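Local structure of ESX-1 secretion-associated protein EspB (7P0Z) at residues A211-Q216 and N266-L271; D156-F161 and K202-L207; K170-F175 and Q192-I197; A37-T42 and Q216-A221. The protein is secreted through the mycobacterial ESX-1 system and assembles as a seven-chain oligomer, a channel-like structure that probably takes part in protein transport. One frame throughout, in Å; residues are numbered along the deposited sequence.

Contact 1 (A211-Q216 and N266-L271)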
loop_
_atom_site.group_PDB
_atom_site.type_symbol
_atom_site.label_atom_id
_atom_site.label_comp_id
_atom_site.label_asym_id
_atom_site.label_seq_id
_atom_site.Cartn_x
_atom_site.Cartn_y
_atom_site.Cartn_z
ATOM N N ALA A 211 18.684 20.010 -8.059
ATOM C CA ALA A 211 19.100 21.327 -8.522
ATOM C C ALA A 211 18.184 21.847 -9.630
ATOM O O ALA A 211 17.798 23.022 -9.634
ATOM C CB ALA A 211 20.544 21.281 -8.996
ATOM N N ASN A 212 17.826 20.983 -10.571
ATOM C CA ASN A 212 16.899 21.383 -11.617
ATOM C C ASN A 212 15.561 21.773 -11.032
ATOM O O ASN A 212 14.914 22.713 -11.502
ATOM C CB ASN A 212 16.725 20.259 -12.624
ATOM C CG ASN A 212 17.805 20.243 -13.640
ATOM O OD1 ASN A 212 18.266 21.286 -14.068
ATOM N ND2 ASN A 212 18.218 19.064 -14.046
ATOM N N PHE A 213 15.124 21.048 -10.018
ATOM C CA PHE A 213 13.881 21.371 -9.353
ATOM C C PHE A 213 13.927 22.765 -8.757
ATOM O O PHE A 213 12.947 23.507 -8.819
ATOM C CB PHE A 213 13.622 20.339 -8.277
ATOM C CG PHE A 213 12.373 20.548 -7.543
ATOM C CD1 PHE A 213 11.199 20.023 -8.006
ATOM C CD2 PHE A 213 12.360 21.290 -6.388
ATOM C CE1 PHE A 213 10.048 20.210 -7.324
ATOM C CE2 PHE A 213 11.204 21.486 -5.715
ATOM C CZ PHE A 213 10.047 20.942 -6.178
ATOM N N MET A 214 15.051 23.130 -8.157
ATOM C CA MET A 214 15.170 24.458 -7.582
ATOM C C MET A 214 15.114 25.532 -8.652
ATOM O O MET A 214 14.483 26.574 -8.466
ATOM C CB MET A 214 16.454 24.575 -6.779
ATOM C CG MET A 214 16.342 23.972 -5.409
ATOM S SD MET A 214 14.920 24.549 -4.478
ATOM C CE MET A 214 15.264 26.298 -4.350
ATOM N N ALA A 215 15.772 25.300 -9.778
ATOM C CA ALA A 215 15.692 26.272 -10.862
ATOM C C ALA A 215 14.258 26.439 -11.366
ATOM O O ALA A 215 13.784 27.565 -11.579
ATOM C CB ALA A 215 16.623 25.859 -11.992
ATOM N N GLN A 216 13.547 25.335 -11.554
ATOM C CA GLN A 216 12.177 25.459 -12.027
ATOM C C GLN A 216 11.290 26.119 -10.990
ATOM O O GLN A 216 10.356 26.838 -11.341
ATOM C CB GLN A 216 11.614 24.106 -12.420
ATOM C CG GLN A 216 12.346 23.550 -13.562
ATOM C CD GLN A 216 12.494 24.561 -14.668
ATOM O OE1 GLN A 216 13.584 25.068 -14.915
ATOM N NE2 GLN A 216 11.399 24.868 -15.337
ATOM N N ASN A 266 8.361 28.044 0.162
ATOM C CA ASN A 266 9.059 27.632 1.357
ATOM C C ASN A 266 8.911 26.152 1.595
ATOM O O ASN A 266 9.828 25.513 2.109
ATOM C CB ASN A 266 8.560 28.423 2.542
ATOM C CG ASN A 266 9.072 29.817 2.532
ATOM O OD1 ASN A 266 9.940 30.156 1.740
ATOM N ND2 ASN A 266 8.528 30.653 3.394
ATOM N N THR A 267 7.781 25.575 1.228
ATOM C CA THR A 267 7.708 24.153 1.502
ATOM C C THR A 267 8.397 23.337 0.426
ATOM O O THR A 267 9.043 22.337 0.733
ATOM C CB THR A 267 6.271 23.705 1.674
ATOM O OG1 THR A 267 5.540 23.982 0.487
ATOM C CG2 THR A 267 5.673 24.453 2.817
ATOM N N LYS A 268 8.277 23.727 -0.831
ATOM C CA LYS A 268 8.892 22.915 -1.861
ATOM C C LYS A 268 10.397 23.081 -1.909
ATOM O O LYS A 268 11.081 22.202 -2.424
ATOM C CB LYS A 268 8.305 23.243 -3.217
ATOM C CG LYS A 268 6.924 22.743 -3.369
ATOM C CD LYS A 268 6.502 22.803 -4.785
ATOM C CE LYS A 268 5.095 22.354 -4.885
ATOM N NZ LYS A 268 4.967 20.970 -4.421
ATOM N N ALA A 269 10.926 24.161 -1.378
ATOM C CA ALA A 269 12.360 24.350 -1.341
ATOM C C ALA A 269 13.010 23.663 -0.168
ATOM O O ALA A 269 14.135 23.999 0.183
ATOM C CB ALA A 269 12.701 25.835 -1.313
ATOM N N ASP A 270 12.338 22.727 0.457
ATOM C CA ASP A 270 12.899 21.972 1.562
ATOM C C ASP A 270 13.429 20.659 1.005
ATOM O O ASP A 270 12.670 19.719 0.779
ATOM C CB ASP A 270 11.844 21.752 2.629
ATOM C CG ASP A 270 12.434 21.567 3.984
ATOM O OD1 ASP A 270 13.372 22.308 4.326
ATOM O OD2 ASP A 270 11.963 20.678 4.710
ATOM N N LEU A 271 14.732 20.601 0.780
ATOM C CA LEU A 271 15.335 19.500 0.054
ATOM C C LEU A 271 15.770 18.383 0.979
ATOM O O LEU A 271 16.260 18.626 2.077
ATOM C CB LEU A 271 16.528 19.982 -0.753
ATOM C CG LEU A 271 16.079 20.920 -1.857
ATOM C CD1 LEU A 271 17.268 21.425 -2.632
ATOM C CD2 LEU A 271 15.109 20.193 -2.754
#
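M214 lays its bent thioether chain against the residues that follow helix 244-268, overlapping A269 with its tip and L271 with its stem. The terminal methyl M214 CE sits 4.0 Å from A269 CB, while further back along the same chain M214 CG meets L271 CD1 at 3.9 Å. Bends at chi2 (-51°) and chi3 (-62°) curl the chain and bring SD and CE up to A269, although the first bond of the side chain does not head that way. F213, one residue earlier, works differently: its ring, which is exposed like K268, presents an edge, and F213 CE2 lies 3.4 Å from K268 O, close to the ring plane, so that an aromatic C-H faces the carbonyl oxygen. The same ring crosses the K268 chain at about a right angle, with F213 CZ 4.1 Å from K268 CB. This is where the long helix 181-224 of the PPE domain receives the C-terminal end of helix 244-268: A269 is the first residue past helical geometry, and L271 already belongs to the extended tail. M214 is buried and L271 partly so, and both also touch A47 of helix 42-81; M214 also touches M151 of helix 149-166.

Contact 2 (D156-F161 and K202-L207)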
loop_
_atom_site.group_PDB
_atom_site.type_symbol
_atom_site.label_atom_id
_atom_site.label_comp_id
_atom_site.label_asym_id
_atom_site.label_seq_id
_atom_site.Cartn_x
_atom_site.Cartn_y
_atom_site.Cartn_z
ATOM N N ASP A 156 24.012 20.349 -14.456
ATOM C CA ASP A 156 24.674 19.808 -15.629
ATOM C C ASP A 156 25.909 19.028 -15.235
ATOM O O ASP A 156 26.139 17.922 -15.727
ATOM C CB ASP A 156 25.053 20.922 -16.590
ATOM C CG ASP A 156 23.872 21.495 -17.293
ATOM O OD1 ASP A 156 22.809 20.845 -17.293
ATOM O OD2 ASP A 156 24.001 22.603 -17.849
ATOM N N GLY A 157 26.724 19.600 -14.356
ATOM C CA GLY A 157 27.909 18.899 -13.918
ATOM C C GLY A 157 27.583 17.567 -13.275
ATOM O O GLY A 157 28.220 16.554 -13.562
ATOM N N TRP A 158 26.563 17.540 -12.434
ATOM C CA TRP A 158 26.273 16.290 -11.761
ATOM C C TRP A 158 25.603 15.272 -12.677
ATOM O O TRP A 158 25.814 14.075 -12.503
ATOM C CB TRP A 158 25.452 16.552 -10.505
ATOM C CG TRP A 158 26.335 17.008 -9.411
ATOM C CD1 TRP A 158 26.462 18.268 -8.946
ATOM C CD2 TRP A 158 27.266 16.217 -8.684
ATOM N NE1 TRP A 158 27.399 18.320 -7.962
ATOM C CE2 TRP A 158 27.908 17.068 -7.776
ATOM C CE3 TRP A 158 27.613 14.868 -8.705
ATOM C CZ2 TRP A 158 28.875 16.621 -6.902
ATOM C CZ3 TRP A 158 28.565 14.426 -7.839
ATOM C CH2 TRP A 158 29.189 15.298 -6.943
ATOM N N ASN A 159 24.822 15.704 -13.663
ATOM C CA ASN A 159 24.323 14.764 -14.657
ATOM C C ASN A 159 25.448 14.183 -15.494
ATOM O O ASN A 159 25.445 12.986 -15.808
ATOM C CB ASN A 159 23.297 15.430 -15.553
ATOM C CG ASN A 159 21.909 15.071 -15.187
ATOM O OD1 ASN A 159 21.610 13.912 -14.947
ATOM N ND2 ASN A 159 21.035 16.054 -15.150
ATOM N N ASN A 160 26.412 15.012 -15.877
ATOM C CA ASN A 160 27.558 14.482 -16.591
ATOM C C ASN A 160 28.275 13.450 -15.750
ATOM O O ASN A 160 28.689 12.410 -16.261
ATOM C CB ASN A 160 28.515 15.595 -16.978
ATOM C CG ASN A 160 27.969 16.468 -18.044
ATOM O OD1 ASN A 160 27.104 16.068 -18.804
ATOM N ND2 ASN A 160 28.469 17.683 -18.110
ATOM N N PHE A 161 28.429 13.720 -14.459
ATOM C CA PHE A 161 29.093 12.758 -13.598
ATOM C C PHE A 161 28.310 11.455 -13.497
ATOM O O PHE A 161 28.898 10.373 -13.523
ATOM C CB PHE A 161 29.322 13.349 -12.215
ATOM C CG PHE A 161 30.261 12.548 -11.397
ATOM C CD1 PHE A 161 31.580 12.431 -11.771
ATOM C CD2 PHE A 161 29.812 11.836 -10.308
ATOM C CE1 PHE A 161 32.436 11.665 -11.046
ATOM C CE2 PHE A 161 30.674 11.069 -9.581
ATOM C CZ PHE A 161 31.986 10.984 -9.950
ATOM N N LYS A 202 23.272 6.917 -9.253
ATOM C CA LYS A 202 21.883 7.252 -9.004
ATOM C C LYS A 202 21.763 8.416 -8.030
ATOM O O LYS A 202 20.909 9.291 -8.189
ATOM C CB LYS A 202 21.180 6.017 -8.482
ATOM C CG LYS A 202 19.730 6.114 -8.402
ATOM C CD LYS A 202 19.198 4.807 -7.932
ATOM C CE LYS A 202 19.274 3.753 -9.019
ATOM N NZ LYS A 202 18.299 3.971 -10.113
ATOM N N LEU A 203 22.619 8.448 -7.019
ATOM C CA LEU A 203 22.616 9.570 -6.093
ATOM C C LEU A 203 23.048 10.857 -6.775
ATOM O O LEU A 203 22.494 11.925 -6.508
ATOM C CB LEU A 203 23.527 9.270 -4.915
ATOM C CG LEU A 203 23.006 8.189 -3.985
ATOM C CD1 LEU A 203 23.968 8.005 -2.827
ATOM C CD2 LEU A 203 21.629 8.507 -3.506
ATOM N N SER A 204 24.053 10.781 -7.636
ATOM C CA SER A 204 24.438 11.946 -8.418
ATOM C C SER A 204 23.279 12.449 -9.257
ATOM O O SER A 204 23.052 13.658 -9.370
ATOM C CB SER A 204 25.615 11.600 -9.320
ATOM O OG SER A 204 26.644 10.984 -8.591
ATOM N N ALA A 205 22.547 11.529 -9.866
ATOM C CA ALA A 205 21.393 11.922 -10.651
ATOM C C ALA A 205 20.363 12.619 -9.787
ATOM O O ALA A 205 19.792 13.628 -10.192
ATOM C CB ALA A 205 20.782 10.710 -11.333
ATOM N N SER A 206 20.103 12.091 -8.603
ATOM C CA SER A 206 19.118 12.717 -7.742
ATOM C C SER A 206 19.577 14.097 -7.301
ATOM O O SER A 206 18.761 15.007 -7.123
ATOM C CB SER A 206 18.837 11.823 -6.549
ATOM O OG SER A 206 19.738 12.087 -5.506
ATOM N N LEU A 207 20.876 14.269 -7.143
ATOM C CA LEU A 207 21.423 15.576 -6.833
ATOM C C LEU A 207 21.125 16.569 -7.948
ATOM O O LEU A 207 20.629 17.679 -7.709
ATOM C CB LEU A 207 22.919 15.424 -6.632
ATOM C CG LEU A 207 23.688 16.494 -5.909
ATOM C CD1 LEU A 207 23.217 16.510 -4.473
ATOM C CD2 LEU A 207 25.145 16.168 -5.988
#
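W158 and L207 are set with the indole flat against a single methyl group. L207 CD2 stands over the five-membered ring of W158, 3.4 Å from its centroid and only 13° off the ring normal, a close CH-pi contact that places the methyl squarely over the face. The first torsion of L207 swings its branch away from its own backbone N, and chi2 (66°) turns CD2 to the indole; the two side chains run obliquely to one another. S204 meets the benzo part of the same indole at a slant, its CB 3.9 Å from W158 CE3. F161, a turn further along helix 149-166, offers its edge instead: F161 CD2 lies 3.7 Å from S204 OG, which is near the plane of the ring. That hydroxyl is hydrogen-bonded to M200 O one turn back in its own helix, which satisfies a buried polar atom in an otherwise apolar interface. W158 is further enclosed by P30 and P31 and by V58 and R59 of helix 42-81. The short helical segments approach to 8.0 Å and run at 161° to each other, with small S204 at the nearest backbone approach. These consecutive helices form the antiparallel helix-turn-helix hairpin of the EsxAB (WXG100-like) clan, here in the PPE domain.

Contact 3 (K170-F175 and Q192-I197)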
loop_
_atom_site.group_PDB
_atom_site.type_symbol
_atom_site.label_atom_id
_atom_site.label_comp_id
_atom_site.label_asym_id
_atom_site.label_seq_id
_atom_site.Cartn_x
_atom_site.Cartn_y
_atom_site.Cartn_z
ATOM N N LYS A 170 32.789 -1.140 -17.015
ATOM C CA LYS A 170 33.549 -2.182 -17.697
ATOM C C LYS A 170 34.619 -2.760 -16.808
ATOM O O LYS A 170 34.901 -3.955 -16.875
ATOM C CB LYS A 170 34.226 -1.638 -18.941
ATOM C CG LYS A 170 33.348 -1.352 -20.066
ATOM C CD LYS A 170 34.122 -0.526 -21.028
ATOM C CE LYS A 170 35.272 -1.322 -21.567
ATOM N NZ LYS A 170 36.012 -0.559 -22.601
ATOM N N ARG A 171 35.238 -1.931 -15.983
ATOM C CA ARG A 171 36.321 -2.398 -15.145
ATOM C C ARG A 171 35.890 -3.465 -14.156
ATOM O O ARG A 171 36.743 -3.997 -13.455
ATOM C CB ARG A 171 36.939 -1.228 -14.396
ATOM C CG ARG A 171 35.991 -0.568 -13.447
ATOM C CD ARG A 171 36.656 0.554 -12.719
ATOM N NE ARG A 171 36.947 1.703 -13.564
ATOM C CZ ARG A 171 37.886 2.596 -13.293
ATOM N NH1 ARG A 171 38.623 2.465 -12.209
ATOM N NH2 ARG A 171 38.091 3.616 -14.098
ATOM N N PHE A 172 34.614 -3.800 -14.072
ATOM C CA PHE A 172 34.184 -4.851 -13.169
ATOM C C PHE A 172 33.650 -6.071 -13.885
ATOM O O PHE A 172 33.050 -6.926 -13.244
ATOM C CB PHE A 172 33.123 -4.344 -12.208
ATOM C CG PHE A 172 33.513 -3.142 -11.473
ATOM C CD1 PHE A 172 34.580 -3.164 -10.617
ATOM C CD2 PHE A 172 32.805 -1.984 -11.616
ATOM C CE1 PHE A 172 34.939 -2.053 -9.930
ATOM C CE2 PHE A 172 33.155 -0.872 -10.918
ATOM C CZ PHE A 172 34.227 -0.907 -10.067
ATOM N N ARG A 173 33.849 -6.175 -15.187
ATOM C CA ARG A 173 33.369 -7.332 -15.912
ATOM C C ARG A 173 34.055 -8.602 -15.428
ATOM O O ARG A 173 35.120 -8.575 -14.818
ATOM C CB ARG A 173 33.604 -7.153 -17.400
ATOM C CG ARG A 173 35.027 -7.218 -17.768
ATOM C CD ARG A 173 35.219 -6.815 -19.175
ATOM N NE ARG A 173 36.624 -6.829 -19.520
ATOM C CZ ARG A 173 37.460 -5.848 -19.243
ATOM N NH1 ARG A 173 37.034 -4.786 -18.599
ATOM N NH2 ARG A 173 38.722 -5.935 -19.595
ATOM N N ILE A 174 33.406 -9.729 -15.700
ATOM C CA ILE A 174 33.965 -11.032 -15.400
ATOM C C ILE A 174 35.238 -11.273 -16.196
ATOM O O ILE A 174 35.527 -10.601 -17.185
ATOM C CB ILE A 174 32.926 -12.114 -15.710
ATOM C CG1 ILE A 174 32.583 -12.048 -17.186
ATOM C CG2 ILE A 174 31.702 -11.942 -14.866
ATOM C CD1 ILE A 174 31.720 -13.142 -17.622
ATOM N N PHE A 175 35.999 -12.258 -15.760
ATOM C CA PHE A 175 37.248 -12.591 -16.416
ATOM C C PHE A 175 37.003 -13.533 -17.577
ATOM O O PHE A 175 36.086 -14.346 -17.554
ATOM C CB PHE A 175 38.204 -13.238 -15.431
ATOM C CG PHE A 175 38.477 -12.405 -14.239
ATOM C CD1 PHE A 175 39.315 -11.319 -14.317
ATOM C CD2 PHE A 175 37.902 -12.710 -13.029
ATOM C CE1 PHE A 175 39.561 -10.551 -13.213
ATOM C CE2 PHE A 175 38.149 -11.946 -11.922
ATOM C CZ PHE A 175 38.981 -10.866 -12.014
ATOM N N GLN A 192 30.125 -6.372 -6.448
ATOM C CA GLN A 192 29.691 -5.493 -5.376
ATOM C C GLN A 192 30.143 -4.063 -5.612
ATOM O O GLN A 192 29.384 -3.115 -5.383
ATOM C CB GLN A 192 30.221 -5.998 -4.053
ATOM C CG GLN A 192 29.494 -7.173 -3.541
ATOM C CD GLN A 192 30.069 -7.643 -2.251
ATOM O OE1 GLN A 192 31.266 -7.857 -2.141
ATOM N NE2 GLN A 192 29.230 -7.774 -1.251
ATOM N N GLN A 193 31.383 -3.883 -6.041
ATOM C CA GLN A 193 31.845 -2.539 -6.344
ATOM C C GLN A 193 31.014 -1.918 -7.451
ATOM O O GLN A 193 30.706 -0.725 -7.417
ATOM C CB GLN A 193 33.312 -2.545 -6.744
ATOM C CG GLN A 193 34.276 -2.954 -5.669
ATOM C CD GLN A 193 34.049 -2.270 -4.336
ATOM O OE1 GLN A 193 33.808 -2.925 -3.331
ATOM N NE2 GLN A 193 34.132 -0.954 -4.320
ATOM N N LYS A 194 30.660 -2.712 -8.451
ATOM C CA LYS A 194 29.829 -2.228 -9.535
ATOM C C LYS A 194 28.475 -1.773 -9.014
ATOM O O LYS A 194 27.963 -0.724 -9.420
ATOM C CB LYS A 194 29.675 -3.339 -10.565
ATOM C CG LYS A 194 29.057 -2.969 -11.883
ATOM C CD LYS A 194 27.579 -3.065 -11.815
ATOM C CE LYS A 194 27.182 -4.448 -11.464
ATOM N NZ LYS A 194 25.719 -4.581 -11.424
ATOM N N GLU A 195 27.879 -2.552 -8.121
ATOM C CA GLU A 195 26.596 -2.166 -7.557
ATOM C C GLU A 195 26.698 -0.861 -6.799
ATOM O O GLU A 195 25.827 0.005 -6.905
ATOM C CB GLU A 195 26.084 -3.250 -6.635
ATOM C CG GLU A 195 25.634 -4.430 -7.373
ATOM C CD GLU A 195 24.378 -4.157 -8.131
ATOM O OE1 GLU A 195 23.548 -3.370 -7.638
ATOM O OE2 GLU A 195 24.213 -4.725 -9.222
ATOM N N TRP A 196 27.755 -0.708 -6.021
ATOM C CA TRP A 196 27.926 0.528 -5.284
ATOM C C TRP A 196 28.111 1.709 -6.222
ATOM O O TRP A 196 27.590 2.797 -5.971
ATOM C CB TRP A 196 29.104 0.401 -4.339
ATOM C CG TRP A 196 29.270 1.576 -3.505
ATOM C CD1 TRP A 196 28.558 1.902 -2.406
ATOM C CD2 TRP A 196 30.198 2.624 -3.709
ATOM N NE1 TRP A 196 28.993 3.086 -1.897
ATOM C CE2 TRP A 196 30.005 3.554 -2.683
ATOM C CE3 TRP A 196 31.180 2.867 -4.664
ATOM C CZ2 TRP A 196 30.759 4.702 -2.576
ATOM C CZ3 TRP A 196 31.924 4.004 -4.560
ATOM C CH2 TRP A 196 31.710 4.915 -3.523
ATOM N N ILE A 197 28.858 1.520 -7.301
ATOM C CA ILE A 197 29.065 2.595 -8.258
ATOM C C ILE A 197 27.749 2.997 -8.908
ATOM O O ILE A 197 27.485 4.180 -9.121
ATOM C CB ILE A 197 30.119 2.178 -9.299
ATOM C CG1 ILE A 197 31.498 2.168 -8.668
ATOM C CG2 ILE A 197 30.107 3.100 -10.492
ATOM C CD1 ILE A 197 32.033 3.512 -8.407
#
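K170 O is gripped twice by R173, from opposite faces of the carbonyl plane: by the backbone N at 3.0 Å and by NH1 of the side chain at 2.9 Å. The NH1 bond is bent, with an N-H...O angle of 141°, and the oxygen lies near the guanidinium plane while the donor stands well above the carbonyl plane. R173 NH1 also forms a salt bridge with E22, so one end of the arginine ties the turn to helix 13-23. This fastened turn carries F172 across to residues 192-197 of helix 181-224. One face of its ring lies over the backbone at Q193 and K194, with F172 CE1 3.6 Å from Q193 CB and F172 CD2 3.6 Å from K194 CB; R171 CG covers the other face, 3.7 Å above the ring centre, so the phenyl group is sandwiched. I197 CG1 adds an oblique touch on F172 CE2 at 4.1 Å. K194 curls its amine away from the ring, through bends at chi2 and chi3, into a 2.7 Å salt bridge between K194 NZ and E195 OE2. The loop between helices 149-166 and 181-224 is thereby pressed onto the latter, with V23 of helix 13-23 and R69 of helix 42-81 also against F172.

Contact 4 (A37-T42 and Q216-A221)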
loop_
_atom_site.group_PDB
_atom_site.type_symbol
_atom_site.label_atom_id
_atom_site.label_comp_id
_atom_site.label_asym_id
_atom_site.label_seq_id
_atom_site.Cartn_x
_atom_site.Cartn_y
_atom_site.Cartn_z
ATOM N N ALA A 37 22.312 30.434 -4.076
ATOM C CA ALA A 37 20.882 30.560 -3.871
ATOM C C ALA A 37 20.251 31.246 -5.068
ATOM O O ALA A 37 20.776 32.250 -5.548
ATOM C CB ALA A 37 20.594 31.348 -2.615
ATOM N N PRO A 38 19.155 30.723 -5.593
ATOM C CA PRO A 38 18.529 31.350 -6.760
ATOM C C PRO A 38 17.974 32.736 -6.487
ATOM O O PRO A 38 17.911 33.552 -7.408
ATOM C CB PRO A 38 17.416 30.365 -7.122
ATOM C CG PRO A 38 17.722 29.133 -6.381
ATOM C CD PRO A 38 18.447 29.518 -5.163
ATOM N N SER A 39 17.572 33.029 -5.259
ATOM C CA SER A 39 16.982 34.308 -4.930
ATOM C C SER A 39 17.529 34.743 -3.586
ATOM O O SER A 39 18.531 34.214 -3.108
ATOM C CB SER A 39 15.454 34.224 -4.908
ATOM O OG SER A 39 15.013 33.645 -3.707
ATOM N N GLY A 40 16.874 35.726 -2.980
ATOM C CA GLY A 40 17.222 36.196 -1.664
ATOM C C GLY A 40 16.388 35.622 -0.560
ATOM O O GLY A 40 16.636 35.924 0.607
ATOM N N LEU A 41 15.414 34.789 -0.880
ATOM C CA LEU A 41 14.588 34.188 0.146
ATOM C C LEU A 41 15.404 33.272 1.043
ATOM O O LEU A 41 16.412 32.702 0.635
ATOM C CB LEU A 41 13.452 33.421 -0.489
ATOM C CG LEU A 41 12.604 34.391 -1.308
ATOM C CD1 LEU A 41 11.650 33.652 -2.202
ATOM C CD2 LEU A 41 11.858 35.318 -0.389
ATOM N N THR A 42 14.972 33.152 2.289
ATOM C CA THR A 42 15.723 32.350 3.239
ATOM C C THR A 42 15.640 30.869 2.896
ATOM O O THR A 42 16.615 30.131 3.063
ATOM C CB THR A 42 15.230 32.623 4.658
ATOM O OG1 THR A 42 15.980 31.848 5.587
ATOM C CG2 THR A 42 13.793 32.253 4.802
ATOM N N GLN A 216 13.547 25.335 -11.554
ATOM C CA GLN A 216 12.177 25.459 -12.027
ATOM C C GLN A 216 11.290 26.119 -10.990
ATOM O O GLN A 216 10.356 26.838 -11.341
ATOM C CB GLN A 216 11.614 24.106 -12.420
ATOM C CG GLN A 216 12.346 23.550 -13.562
ATOM C CD GLN A 216 12.494 24.561 -14.668
ATOM O OE1 GLN A 216 13.584 25.068 -14.915
ATOM N NE2 GLN A 216 11.399 24.868 -15.337
ATOM N N LEU A 217 11.553 25.872 -9.714
ATOM C CA LEU A 217 10.800 26.537 -8.668
ATOM C C LEU A 217 11.016 28.035 -8.713
ATOM O O LEU A 217 10.077 28.809 -8.521
ATOM C CB LEU A 217 11.206 25.995 -7.307
ATOM C CG LEU A 217 10.363 26.534 -6.151
ATOM C CD1 LEU A 217 8.906 26.109 -6.282
ATOM C CD2 LEU A 217 10.936 26.141 -4.810
ATOM N N GLN A 218 12.248 28.458 -8.945
ATOM C CA GLN A 218 12.509 29.881 -9.047
ATOM C C GLN A 218 11.731 30.500 -10.195
ATOM O O GLN A 218 11.133 31.567 -10.043
ATOM C CB GLN A 218 13.998 30.127 -9.214
ATOM C CG GLN A 218 14.370 31.585 -9.256
ATOM C CD GLN A 218 14.073 32.300 -7.952
ATOM O OE1 GLN A 218 14.001 31.687 -6.897
ATOM N NE2 GLN A 218 13.919 33.605 -8.021
ATOM N N LEU A 219 11.706 29.838 -11.346
ATOM C CA LEU A 219 10.932 30.382 -12.454
ATOM C C LEU A 219 9.445 30.432 -12.131
ATOM O O LEU A 219 8.767 31.425 -12.425
ATOM C CB LEU A 219 11.168 29.563 -13.712
ATOM C CG LEU A 219 12.585 29.665 -14.232
ATOM C CD1 LEU A 219 12.677 29.006 -15.571
ATOM C CD2 LEU A 219 13.019 31.091 -14.297
ATOM N N TRP A 220 8.921 29.367 -11.548
ATOM C CA TRP A 220 7.502 29.305 -11.243
ATOM C C TRP A 220 7.104 30.409 -10.281
ATOM O O TRP A 220 6.062 31.056 -10.445
ATOM C CB TRP A 220 7.184 27.944 -10.654
ATOM C CG TRP A 220 5.851 27.835 -10.130
ATOM C CD1 TRP A 220 4.759 27.420 -10.790
ATOM C CD2 TRP A 220 5.437 28.134 -8.807
ATOM N NE1 TRP A 220 3.677 27.440 -9.970
ATOM C CE2 TRP A 220 4.067 27.881 -8.740
ATOM C CE3 TRP A 220 6.092 28.600 -7.671
ATOM C CZ2 TRP A 220 3.341 28.070 -7.593
ATOM C CZ3 TRP A 220 5.373 28.793 -6.542
ATOM C CH2 TRP A 220 4.007 28.540 -6.508
ATOM N N ALA A 221 7.927 30.643 -9.277
ATOM C CA ALA A 221 7.636 31.684 -8.319
ATOM C C ALA A 221 7.757 33.051 -8.954
ATOM O O ALA A 221 7.036 33.977 -8.587
ATOM C CB ALA A 221 8.581 31.573 -7.133
#
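Q218 meets P38 and S39 with its carboxamide, and no hydrogen bond passes between the two segments: P38 CB lies over the amide plane, while S39 CB comes at a slant to its O/N end. S39 CB is 3.5 Å from Q218 NE2 and equally far from Q218 OE1. P38 CB also takes the inner part of the chain, 3.9 Å from Q218 CG, and comes within 3.7 Å of Q218 OE1. The glutamine reaches this place because CG is anti to the backbone N (chi1 -177°) and the chain then bends at chi2 (64°), which carries the amide out from helix 181-224 over the loop. Both polar ends of that buried amide are satisfied by other partners: OE1 is hydrogen-bonded to Y265 OH on helix 244-268, and NE2 to Q147 OE1, with a weak further bond to L142 O. Bonds at both ends probably fix the rotation of the amide. The loop 37-42 and the helix 42-81 it leads into both belong to the PE part, which packs here on helix 181-224 of the PPE part. The loop has its own bracing: S39 OG accepts from L41 N at 3.1 Å and 166°, a nearly straight bond that closes an ST turn, and L41 then occupies the N-cap position of the helix. Further out, backbone hydrogen bonds link P38 with Q147 and G40 with K141, while S39 and L41 both lean on Y265, and A44 in the first turn of helix 42-81 touches P38 and S39.

All four contacts draw on the long helix 181-224, met in turn from contact 3 through contact 2 to contacts 1 and 4. Contacts 1 and 4 share Q216, have centres about 8 Å apart, and touch directly: L217 CD2 packs 3.9 Å from A269 CB. Contact 2 lies nearest the middle of the chain, its centre about 16 Å from that of contact 1, and N212 packs against N159 between them. Contacts 3 and 4 fall on opposite sides of the chain's centre, their centres about 40 Å apart. Residues at each of the four contacts also pack against a neighbouring subunit: Q216, for example, meets S263 of the second subunit, and N159 meets its N46.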